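Local atomic coordinates of calcium homeostasis modulator protein 5 (Homo sapiens, PDB entry 7D60), a protein that assembles into undecameric, cone-shaped large-pore channels whose gating and ion conductance are probably regulated by membrane lipids. Residues 52-57 with 122-127; 74-79 with 85-90; 234-239 with 252-257. One frame throughout, in Å; residues are numbered along the deposited sequence.

Contact 1 (52-57 with 122-127); sequences LVFLFA and GTFYEC
Transmembrane helices S2 and S3 meet here near what are probably their extracellular ends, where F124 of S3 is received by F54 and L55 of S2. Every touch across the two segments involves F124. Its CG lies opposite the carbonyl carbon and beside the backbone N (chi1 -58°), which turns the ring toward S2. Over one face stands the methylene of F54: CB is 4.2 Å from the centroid of the F124 ring and only 11° off the ring normal, a CH-pi contact. The two side chains cross at about a right angle, and the rings themselves are obliquely disposed, with centroids 5.8 Å apart and planes at 43°. F54 CD2 reaches F124 CE2 at 4.2 Å. L55 approaches differently, bringing one methyl to the edge of the same ring, so that CD1 is 4.0 Å from F124 CD1. The backbone takes part as well, for F54 O lies 3.9 Å from F124 CE1. A phenylalanine suits the place of F124 because one flat, apolar group can offer a face to a methylene and an edge to a methyl at once, and leucine supplies a branch that fits beside it without bringing a polar group into this buried interface. Around the pair, F39 meets both F54 and F124 edge-to-face, while C127, one turn along from F124, is disulfide-bonded to C41. L55 and F124 both rest on A118 of helix 109-120, E31 of helix 15-38 touches F124, and W184 of a neighbouring subunit meets F54 edge-to-face, placing the contact between the chain's own helices and the next protomer.

Contact 2 (74-79 with 85-90); sequences WRLFTG and RKIFPR
I87 overlaps the last turn of helix 71-77 through two of its branches. CG2 meets L76 CD1 at 4.0 Å, a methyl-to-methyl contact between side chains that cross obliquely, while the other branch runs to the backbone and puts CD1 3.4 Å from L76 O. The isoleucine divides this work through its first torsion: CG1 sits opposite the carbonyl carbon and CG2 opposite the backbone N (chi1 -51°), so the beta-branched residue can cover a side chain and a carbonyl together. With CG anti to the backbone N (chi1 -173°), L76 sends CD1 to I87, while CD2 lies over one face of the F77 ring, offset toward its rim. A polar link lies beside this apolar patch: the long chain of K86, extended beyond CG, carries its charged end past it to G79, where NZ gives a weak hydrogen bond to G79 O at 3.2 Å. Glycine suits that place because the backbone has a positive phi (79°), at which a CB would press on the preceding carbonyl oxygen. The strongest polar partner of K86 NZ is S208 of a neighbouring subunit, and E263 of the same chain adds a salt bridge. The same helical turn carries W74, which touches a bound 1,2-dioctanoyl-sn-glycero-3-phosphate, so the contact fastens the loop to a lipid-lining helix. Helix 95-106 closes the apolar side, F96 touching both L76 and I87, and L268 also packs on L76.

Contact 3 (234-239 with 252-257); sequences ANKLSE and DPFPMP
One face of the F254 ring is covered by L237, whose methyl CD1 stands 3.9 Å above the plane, offset toward the rim; K236 CB meets the CE1-CZ end of the ring, 4.0 Å from F254 CZ, and K236 O approaches obliquely. The arrangement is a helix packed against an extended, proline-rich return segment: the chain leaves the long helix 209-246, turns, and lays residues 252-257 back along it. CD1 of L237 makes a CH-pi contact 4.1 Å from the F254 centroid and 20° off the normal. F254 reaches the helix because its CG lies anti to the backbone N (chi1 -158°). A flat apolar ring suits this place, taking a leucine methyl on its face while its far end meets the aliphatic start of a lysine, whose charged end makes a cation-pi contact with Y233. Replacing F254 by an alanine would probably leave L237 CD1 and K236 CB without the ring they pack on and open a gap between helix 209-246 and residues 252-257. Flanking residues engage the next subunit, where M256 packs on F214 and N235 on K221. Against the helix backbone, F254 CZ lies 4.0 Å from L237 N.

From the N terminus, the chain passes through S1 and enters S2, where residues 52-57 supply the first half of contact 1. It then runs to what is inferred to be the cytoplasmic side, where contact 2, with five residues between its segments, joins the end of helix 71-77 to the loop before helix 95-106. S3 carries the chain back to residues 122-127, so contact 1, tying S2 to S3, closes a 64-residue excursion that contains contact 2 entirely. Contact 3 follows in series, joining helix 209-246 to its return segment across twelve residues. Contacts 1 and 2 lie on opposite sides of the chain's centre; contact 3 shares the side of contact 2. All three adjoin a neighbouring subunit.

Contact 1 (52-57 with 122-127)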
loop_
_atom_site.group_PDB
_atom_site.type_symbol
_atom_site.label_atom_id
_atom_site.label_comp_id
_atom_site.label_asym_id
_atom_site.label_seq_id
_atom_site.Cartn_x
_atom_site.Cartn_y
_atom_site.Cartn_z
ATOM N N LEU A 52 15.966 46.327 -20.385
ATOM C CA LEU A 52 14.903 46.693 -21.302
ATOM C C LEU A 52 14.726 45.671 -22.417
ATOM O O LEU A 52 13.755 45.759 -23.168
ATOM C CB LEU A 52 15.214 48.073 -21.876
ATOM C CG LEU A 52 14.213 49.014 -22.504
ATOM C CD1 LEU A 52 13.227 49.385 -21.447
ATOM C CD2 LEU A 52 14.942 50.245 -22.960
ATOM N N VAL A 53 15.644 44.718 -22.542
ATOM C CA VAL A 53 15.505 43.594 -23.462
ATOM C C VAL A 53 14.782 42.430 -22.799
ATOM O O VAL A 53 13.928 41.793 -23.411
ATOM C CB VAL A 53 16.902 43.197 -23.998
ATOM C CG1 VAL A 53 16.951 41.771 -24.484
ATOM C CG2 VAL A 53 17.296 44.106 -25.133
ATOM N N PHE A 54 15.038 42.174 -21.517
ATOM C CA PHE A 54 14.301 41.146 -20.790
ATOM C C PHE A 54 12.844 41.516 -20.544
ATOM O O PHE A 54 12.062 40.650 -20.150
ATOM C CB PHE A 54 14.973 40.866 -19.452
ATOM C CG PHE A 54 15.953 39.737 -19.481
ATOM C CD1 PHE A 54 17.234 39.927 -19.965
ATOM C CD2 PHE A 54 15.600 38.493 -18.998
ATOM C CE1 PHE A 54 18.134 38.895 -19.977
ATOM C CE2 PHE A 54 16.497 37.459 -19.008
ATOM C CZ PHE A 54 17.766 37.660 -19.498
ATOM N N LEU A 55 12.469 42.773 -20.754
ATOM C CA LEU A 55 11.102 43.250 -20.617
ATOM C C LEU A 55 10.320 43.117 -21.919
ATOM O O LEU A 55 9.197 42.611 -21.921
ATOM C CB LEU A 55 11.126 44.710 -20.160
ATOM C CG LEU A 55 10.037 45.318 -19.285
ATOM C CD1 LEU A 55 9.741 44.450 -18.096
ATOM C CD2 LEU A 55 10.490 46.682 -18.836
ATOM N N PHE A 56 10.907 43.545 -23.035
ATOM C CA PHE A 56 10.180 43.695 -24.285
ATOM C C PHE A 56 10.428 42.588 -25.302
ATOM O O PHE A 56 9.616 42.426 -26.213
ATOM C CB PHE A 56 10.523 45.037 -24.932
ATOM C CG PHE A 56 9.924 46.208 -24.226
ATOM C CD1 PHE A 56 8.556 46.313 -24.080
ATOM C CD2 PHE A 56 10.725 47.205 -23.708
ATOM C CE1 PHE A 56 7.999 47.391 -23.428
ATOM C CE2 PHE A 56 10.171 48.284 -23.055
ATOM C CZ PHE A 56 8.809 48.375 -22.916
ATOM N N ALA A 57 11.515 41.845 -25.198
ATOM C CA ALA A 57 11.739 40.777 -26.167
ATOM C C ALA A 57 10.883 39.529 -25.930
ATOM O O ALA A 57 10.478 38.912 -26.919
ATOM C CB ALA A 57 13.220 40.400 -26.245
ATOM N N GLY A 122 9.630 43.592 -9.469
ATOM C CA GLY A 122 10.370 44.726 -9.984
ATOM C C GLY A 122 11.868 44.591 -10.159
ATOM O O GLY A 122 12.610 45.504 -9.795
ATOM N N THR A 123 12.332 43.489 -10.745
ATOM C CA THR A 123 13.761 43.311 -10.956
ATOM C C THR A 123 14.232 43.823 -12.307
ATOM O O THR A 123 15.372 44.282 -12.414
ATOM C CB THR A 123 14.141 41.838 -10.823
ATOM O OG1 THR A 123 13.508 41.087 -11.859
ATOM C CG2 THR A 123 13.684 41.299 -9.491
ATOM N N PHE A 124 13.391 43.770 -13.340
ATOM C CA PHE A 124 13.817 44.247 -14.650
ATOM C C PHE A 124 13.809 45.765 -14.727
ATOM O O PHE A 124 14.612 46.346 -15.458
ATOM C CB PHE A 124 12.928 43.685 -15.763
ATOM C CG PHE A 124 12.873 42.183 -15.823
ATOM C CD1 PHE A 124 11.735 41.552 -16.281
ATOM C CD2 PHE A 124 13.946 41.405 -15.446
ATOM C CE1 PHE A 124 11.663 40.180 -16.346
ATOM C CE2 PHE A 124 13.873 40.030 -15.504
ATOM C CZ PHE A 124 12.732 39.420 -15.957
ATOM N N TYR A 125 12.913 46.419 -13.992
ATOM C CA TYR A 125 12.858 47.875 -13.994
ATOM C C TYR A 125 13.948 48.476 -13.125
ATOM O O TYR A 125 14.428 49.573 -13.418
ATOM C CB TYR A 125 11.478 48.338 -13.521
ATOM C CG TYR A 125 11.259 49.836 -13.425
ATOM C CD1 TYR A 125 10.794 50.556 -14.511
ATOM C CD2 TYR A 125 11.475 50.524 -12.232
ATOM C CE1 TYR A 125 10.581 51.912 -14.425
ATOM C CE2 TYR A 125 11.265 51.873 -12.139
ATOM C CZ TYR A 125 10.817 52.561 -13.237
ATOM O OH TYR A 125 10.604 53.911 -13.142
ATOM N N GLU A 126 14.329 47.784 -12.054
ATOM C CA GLU A 126 15.369 48.278 -11.162
ATOM C C GLU A 126 16.728 48.297 -11.853
ATOM O O GLU A 126 17.514 49.233 -11.664
ATOM C CB GLU A 126 15.388 47.416 -9.901
ATOM C CG GLU A 126 16.642 47.481 -9.066
ATOM C CD GLU A 126 16.616 46.486 -7.926
ATOM O OE1 GLU A 126 15.509 46.083 -7.517
ATOM O OE2 GLU A 126 17.698 46.104 -7.440
ATOM N N CYS A 127 17.003 47.291 -12.686
ATOM C CA CYS A 127 18.232 47.271 -13.471
ATOM C C CYS A 127 18.220 48.343 -14.555
ATOM O O CYS A 127 19.245 48.976 -14.814
ATOM C CB CYS A 127 18.427 45.880 -14.078
ATOM S SG CYS A 127 20.051 45.511 -14.797
#

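Contact 2 (74-79 with 85-90)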
loop_
_atom_site.group_PDB
_atom_site.type_symbol
_atom_site.label_atom_id
_atom_site.label_comp_id
_atom_site.label_asym_id
_atom_site.label_seq_id
_atom_site.Cartn_x
_atom_site.Cartn_y
_atom_site.Cartn_z
ATOM N N TRP A 74 -5.399 32.778 -41.136
ATOM C CA TRP A 74 -5.077 31.984 -42.311
ATOM C C TRP A 74 -6.254 31.833 -43.254
ATOM O O TRP A 74 -6.049 31.675 -44.458
ATOM C CB TRP A 74 -4.571 30.604 -41.896
ATOM C CG TRP A 74 -3.344 30.648 -41.054
ATOM C CD1 TRP A 74 -3.223 30.208 -39.775
ATOM C CD2 TRP A 74 -2.057 31.160 -41.424
ATOM N NE1 TRP A 74 -1.947 30.411 -39.322
ATOM C CE2 TRP A 74 -1.212 30.995 -40.316
ATOM C CE3 TRP A 74 -1.538 31.741 -42.584
ATOM C CZ2 TRP A 74 0.119 31.389 -40.331
ATOM C CZ3 TRP A 74 -0.223 32.130 -42.596
ATOM C CH2 TRP A 74 0.593 31.954 -41.478
ATOM N N ARG A 75 -7.484 31.879 -42.739
ATOM C CA ARG A 75 -8.653 31.907 -43.606
ATOM C C ARG A 75 -8.750 33.194 -44.400
ATOM O O ARG A 75 -9.299 33.186 -45.502
ATOM C CB ARG A 75 -9.931 31.728 -42.796
ATOM C CG ARG A 75 -10.060 30.377 -42.174
ATOM C CD ARG A 75 -11.395 30.192 -41.508
ATOM N NE ARG A 75 -11.517 30.949 -40.273
ATOM C CZ ARG A 75 -12.657 31.095 -39.609
ATOM N NH1 ARG A 75 -13.765 30.548 -40.084
ATOM N NH2 ARG A 75 -12.697 31.792 -38.484
ATOM N N LEU A 76 -8.229 34.290 -43.873
ATOM C CA LEU A 76 -8.306 35.575 -44.546
ATOM C C LEU A 76 -7.284 35.723 -45.660
ATOM O O LEU A 76 -7.593 36.329 -46.691
ATOM C CB LEU A 76 -8.121 36.699 -43.527
ATOM C CG LEU A 76 -8.324 38.138 -43.991
ATOM C CD1 LEU A 76 -9.779 38.389 -44.286
ATOM C CD2 LEU A 76 -7.823 39.095 -42.941
ATOM N N PHE A 77 -6.084 35.165 -45.499
ATOM C CA PHE A 77 -4.978 35.489 -46.383
ATOM C C PHE A 77 -4.608 34.403 -47.383
ATOM O O PHE A 77 -3.879 34.701 -48.329
ATOM C CB PHE A 77 -3.730 35.834 -45.561
ATOM C CG PHE A 77 -3.757 37.212 -44.978
ATOM C CD1 PHE A 77 -3.878 38.319 -45.797
ATOM C CD2 PHE A 77 -3.671 37.400 -43.610
ATOM C CE1 PHE A 77 -3.909 39.589 -45.262
ATOM C CE2 PHE A 77 -3.702 38.666 -43.072
ATOM C CZ PHE A 77 -3.820 39.761 -43.899
ATOM N N THR A 78 -5.076 33.168 -47.205
ATOM C CA THR A 78 -4.673 32.071 -48.078
ATOM C C THR A 78 -5.265 32.247 -49.468
ATOM O O THR A 78 -6.487 32.309 -49.626
ATOM C CB THR A 78 -5.106 30.735 -47.490
ATOM O OG1 THR A 78 -4.585 30.606 -46.167
ATOM C CG2 THR A 78 -4.592 29.601 -48.327
ATOM N N GLY A 79 -4.403 32.340 -50.472
ATOM C CA GLY A 79 -4.862 32.563 -51.824
ATOM C C GLY A 79 -5.222 33.994 -52.126
ATOM O O GLY A 79 -6.087 34.239 -52.966
ATOM N N ARG A 85 -9.714 41.199 -54.834
ATOM C CA ARG A 85 -11.019 41.821 -54.661
ATOM C C ARG A 85 -12.005 40.950 -53.894
ATOM O O ARG A 85 -13.104 41.421 -53.586
ATOM C CB ARG A 85 -11.605 42.186 -56.024
ATOM C CG ARG A 85 -10.710 43.093 -56.847
ATOM C CD ARG A 85 -10.498 44.435 -56.156
ATOM N NE ARG A 85 -9.142 44.588 -55.635
ATOM C CZ ARG A 85 -8.680 45.697 -55.068
ATOM N NH1 ARG A 85 -9.464 46.759 -54.948
ATOM N NH2 ARG A 85 -7.431 45.748 -54.620
ATOM N N LYS A 86 -11.660 39.702 -53.588
ATOM C CA LYS A 86 -12.496 38.898 -52.709
ATOM C C LYS A 86 -12.205 39.151 -51.238
ATOM O O LYS A 86 -12.899 38.597 -50.379
ATOM C CB LYS A 86 -12.326 37.412 -53.024
ATOM C CG LYS A 86 -11.042 36.805 -52.506
ATOM C CD LYS A 86 -10.841 35.409 -53.066
ATOM C CE LYS A 86 -9.367 35.077 -53.187
ATOM N NZ LYS A 86 -9.159 33.700 -53.699
ATOM N N ILE A 87 -11.200 39.968 -50.933
ATOM C CA ILE A 87 -10.866 40.334 -49.562
ATOM C C ILE A 87 -11.177 41.818 -49.404
ATOM O O ILE A 87 -11.444 42.298 -48.298
ATOM C CB ILE A 87 -9.395 39.999 -49.253
ATOM C CG1 ILE A 87 -9.111 38.550 -49.637
ATOM C CG2 ILE A 87 -9.097 40.117 -47.782
ATOM C CD1 ILE A 87 -7.671 38.168 -49.535
ATOM N N PHE A 88 -11.188 42.542 -50.521
ATOM C CA PHE A 88 -11.637 43.929 -50.580
ATOM C C PHE A 88 -12.906 44.029 -51.417
ATOM O O PHE A 88 -12.836 44.450 -52.578
ATOM C CB PHE A 88 -10.568 44.831 -51.198
ATOM C CG PHE A 88 -9.271 44.836 -50.460
ATOM C CD1 PHE A 88 -9.089 45.661 -49.368
ATOM C CD2 PHE A 88 -8.226 44.025 -50.869
ATOM C CE1 PHE A 88 -7.888 45.674 -48.692
ATOM C CE2 PHE A 88 -7.021 44.029 -50.194
ATOM C CZ PHE A 88 -6.855 44.854 -49.103
ATOM N N PRO A 89 -14.072 43.664 -50.889
ATOM C CA PRO A 89 -15.288 43.674 -51.708
ATOM C C PRO A 89 -15.792 45.094 -51.935
ATOM O O PRO A 89 -15.317 46.060 -51.338
ATOM C CB PRO A 89 -16.281 42.848 -50.886
ATOM C CG PRO A 89 -15.815 42.958 -49.491
ATOM C CD PRO A 89 -14.351 43.297 -49.491
ATOM N N ARG A 90 -16.774 45.202 -52.831
ATOM C CA ARG A 90 -17.199 46.517 -53.299
ATOM C C ARG A 90 -18.195 47.172 -52.353
ATOM O O ARG A 90 -18.136 48.386 -52.134
ATOM C CB ARG A 90 -17.791 46.406 -54.704
ATOM C CG ARG A 90 -16.790 45.974 -55.762
ATOM C CD ARG A 90 -16.061 47.166 -56.376
ATOM N NE ARG A 90 -14.959 47.639 -55.539
ATOM C CZ ARG A 90 -13.743 47.103 -55.526
ATOM N NH1 ARG A 90 -13.459 46.075 -56.312
ATOM N NH2 ARG A 90 -12.808 47.600 -54.727
#

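Contact 3 (234-239 with 252-257)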
loop_
_atom_site.group_PDB
_atom_site.type_symbol
_atom_site.label_atom_id
_atom_site.label_comp_id
_atom_site.label_asym_id
_atom_site.label_seq_id
_atom_site.Cartn_x
_atom_site.Cartn_y
_atom_site.Cartn_z
ATOM N N ALA A 234 -12.735 11.927 -49.590
ATOM C CA ALA A 234 -11.336 11.632 -49.864
ATOM C C ALA A 234 -11.037 10.149 -49.725
ATOM O O ALA A 234 -10.049 9.670 -50.286
ATOM C CB ALA A 234 -10.431 12.442 -48.943
ATOM N N ASN A 235 -11.867 9.411 -48.990
ATOM C CA ASN A 235 -11.776 7.958 -49.005
ATOM C C ASN A 235 -12.286 7.374 -50.309
ATOM O O ASN A 235 -11.747 6.375 -50.786
ATOM C CB ASN A 235 -12.564 7.360 -47.846
ATOM C CG ASN A 235 -11.699 7.049 -46.659
ATOM O OD1 ASN A 235 -10.575 6.583 -46.805
ATOM N ND2 ASN A 235 -12.224 7.287 -45.467
ATOM N N LYS A 236 -13.317 7.971 -50.893
ATOM C CA LYS A 236 -13.855 7.475 -52.146
ATOM C C LYS A 236 -12.990 7.840 -53.337
ATOM O O LYS A 236 -13.034 7.140 -54.350
ATOM C CB LYS A 236 -15.267 8.013 -52.362
ATOM C CG LYS A 236 -16.326 7.312 -51.543
ATOM C CD LYS A 236 -17.548 8.186 -51.364
ATOM C CE LYS A 236 -18.142 8.585 -52.699
ATOM N NZ LYS A 236 -19.084 9.726 -52.564
ATOM N N LEU A 237 -12.214 8.913 -53.245
ATOM C CA LEU A 237 -11.333 9.307 -54.333
ATOM C C LEU A 237 -10.026 8.529 -54.319
ATOM O O LEU A 237 -9.491 8.202 -55.379
ATOM C CB LEU A 237 -11.052 10.808 -54.262
ATOM C CG LEU A 237 -10.220 11.431 -55.378
ATOM C CD1 LEU A 237 -10.827 11.120 -56.724
ATOM C CD2 LEU A 237 -10.099 12.920 -55.180
ATOM N N SER A 238 -9.503 8.210 -53.137
ATOM C CA SER A 238 -8.264 7.448 -53.071
ATOM C C SER A 238 -8.488 5.973 -53.374
ATOM O O SER A 238 -7.573 5.304 -53.854
ATOM C CB SER A 238 -7.614 7.617 -51.701
ATOM O OG SER A 238 -8.210 6.766 -50.750
ATOM N N GLU A 239 -9.686 5.451 -53.108
ATOM C CA GLU A 239 -10.007 4.086 -53.510
ATOM C C GLU A 239 -10.153 3.974 -55.019
ATOM O O GLU A 239 -9.828 2.936 -55.602
ATOM C CB GLU A 239 -11.295 3.626 -52.837
ATOM C CG GLU A 239 -11.102 2.963 -51.500
ATOM C CD GLU A 239 -12.360 2.985 -50.659
ATOM O OE1 GLU A 239 -13.456 3.141 -51.235
ATOM O OE2 GLU A 239 -12.252 2.851 -49.423
ATOM N N ASP A 252 -14.193 5.601 -63.805
ATOM C CA ASP A 252 -15.477 6.273 -63.879
ATOM C C ASP A 252 -15.334 7.706 -63.364
ATOM O O ASP A 252 -14.537 7.964 -62.460
ATOM C CB ASP A 252 -16.514 5.513 -63.058
ATOM C CG ASP A 252 -17.034 4.283 -63.777
ATOM O OD1 ASP A 252 -17.156 4.329 -65.019
ATOM O OD2 ASP A 252 -17.317 3.271 -63.104
ATOM N N PRO A 253 -16.077 8.657 -63.936
ATOM C CA PRO A 253 -15.887 10.065 -63.560
ATOM C C PRO A 253 -16.351 10.367 -62.144
ATOM O O PRO A 253 -17.330 9.808 -61.646
ATOM C CB PRO A 253 -16.731 10.825 -64.591
ATOM C CG PRO A 253 -17.714 9.833 -65.087
ATOM C CD PRO A 253 -17.013 8.516 -65.064
ATOM N N PHE A 254 -15.612 11.260 -61.497
ATOM C CA PHE A 254 -15.822 11.619 -60.095
ATOM C C PHE A 254 -16.265 13.070 -60.023
ATOM O O PHE A 254 -15.443 13.974 -60.263
ATOM C CB PHE A 254 -14.535 11.410 -59.299
ATOM C CG PHE A 254 -14.744 11.252 -57.827
ATOM C CD1 PHE A 254 -15.164 10.045 -57.300
ATOM C CD2 PHE A 254 -14.498 12.303 -56.965
ATOM C CE1 PHE A 254 -15.347 9.893 -55.943
ATOM C CE2 PHE A 254 -14.681 12.158 -55.606
ATOM C CZ PHE A 254 -15.106 10.953 -55.096
ATOM N N PRO A 255 -17.529 13.357 -59.714
ATOM C CA PRO A 255 -18.000 14.749 -59.734
ATOM C C PRO A 255 -17.543 15.523 -58.504
ATOM O O PRO A 255 -17.785 15.118 -57.364
ATOM C CB PRO A 255 -19.525 14.609 -59.776
ATOM C CG PRO A 255 -19.804 13.270 -59.205
ATOM C CD PRO A 255 -18.618 12.397 -59.468
ATOM N N MET A 256 -16.885 16.646 -58.747
ATOM C CA MET A 256 -16.369 17.552 -57.736
ATOM C C MET A 256 -16.841 18.954 -58.075
ATOM O O MET A 256 -17.180 19.233 -59.229
ATOM C CB MET A 256 -14.834 17.512 -57.691
ATOM C CG MET A 256 -14.247 16.197 -57.229
ATOM S SD MET A 256 -14.713 15.793 -55.543
ATOM C CE MET A 256 -13.625 16.877 -54.641
ATOM N N PRO A 257 -16.908 19.856 -57.090
ATOM C CA PRO A 257 -17.221 21.255 -57.402
ATOM C C PRO A 257 -16.123 21.907 -58.227
ATOM O O PRO A 257 -14.947 21.564 -58.116
ATOM C CB PRO A 257 -17.351 21.913 -56.024
ATOM C CG PRO A 257 -16.841 20.937 -55.050
ATOM C CD PRO A 257 -16.995 19.592 -55.646
#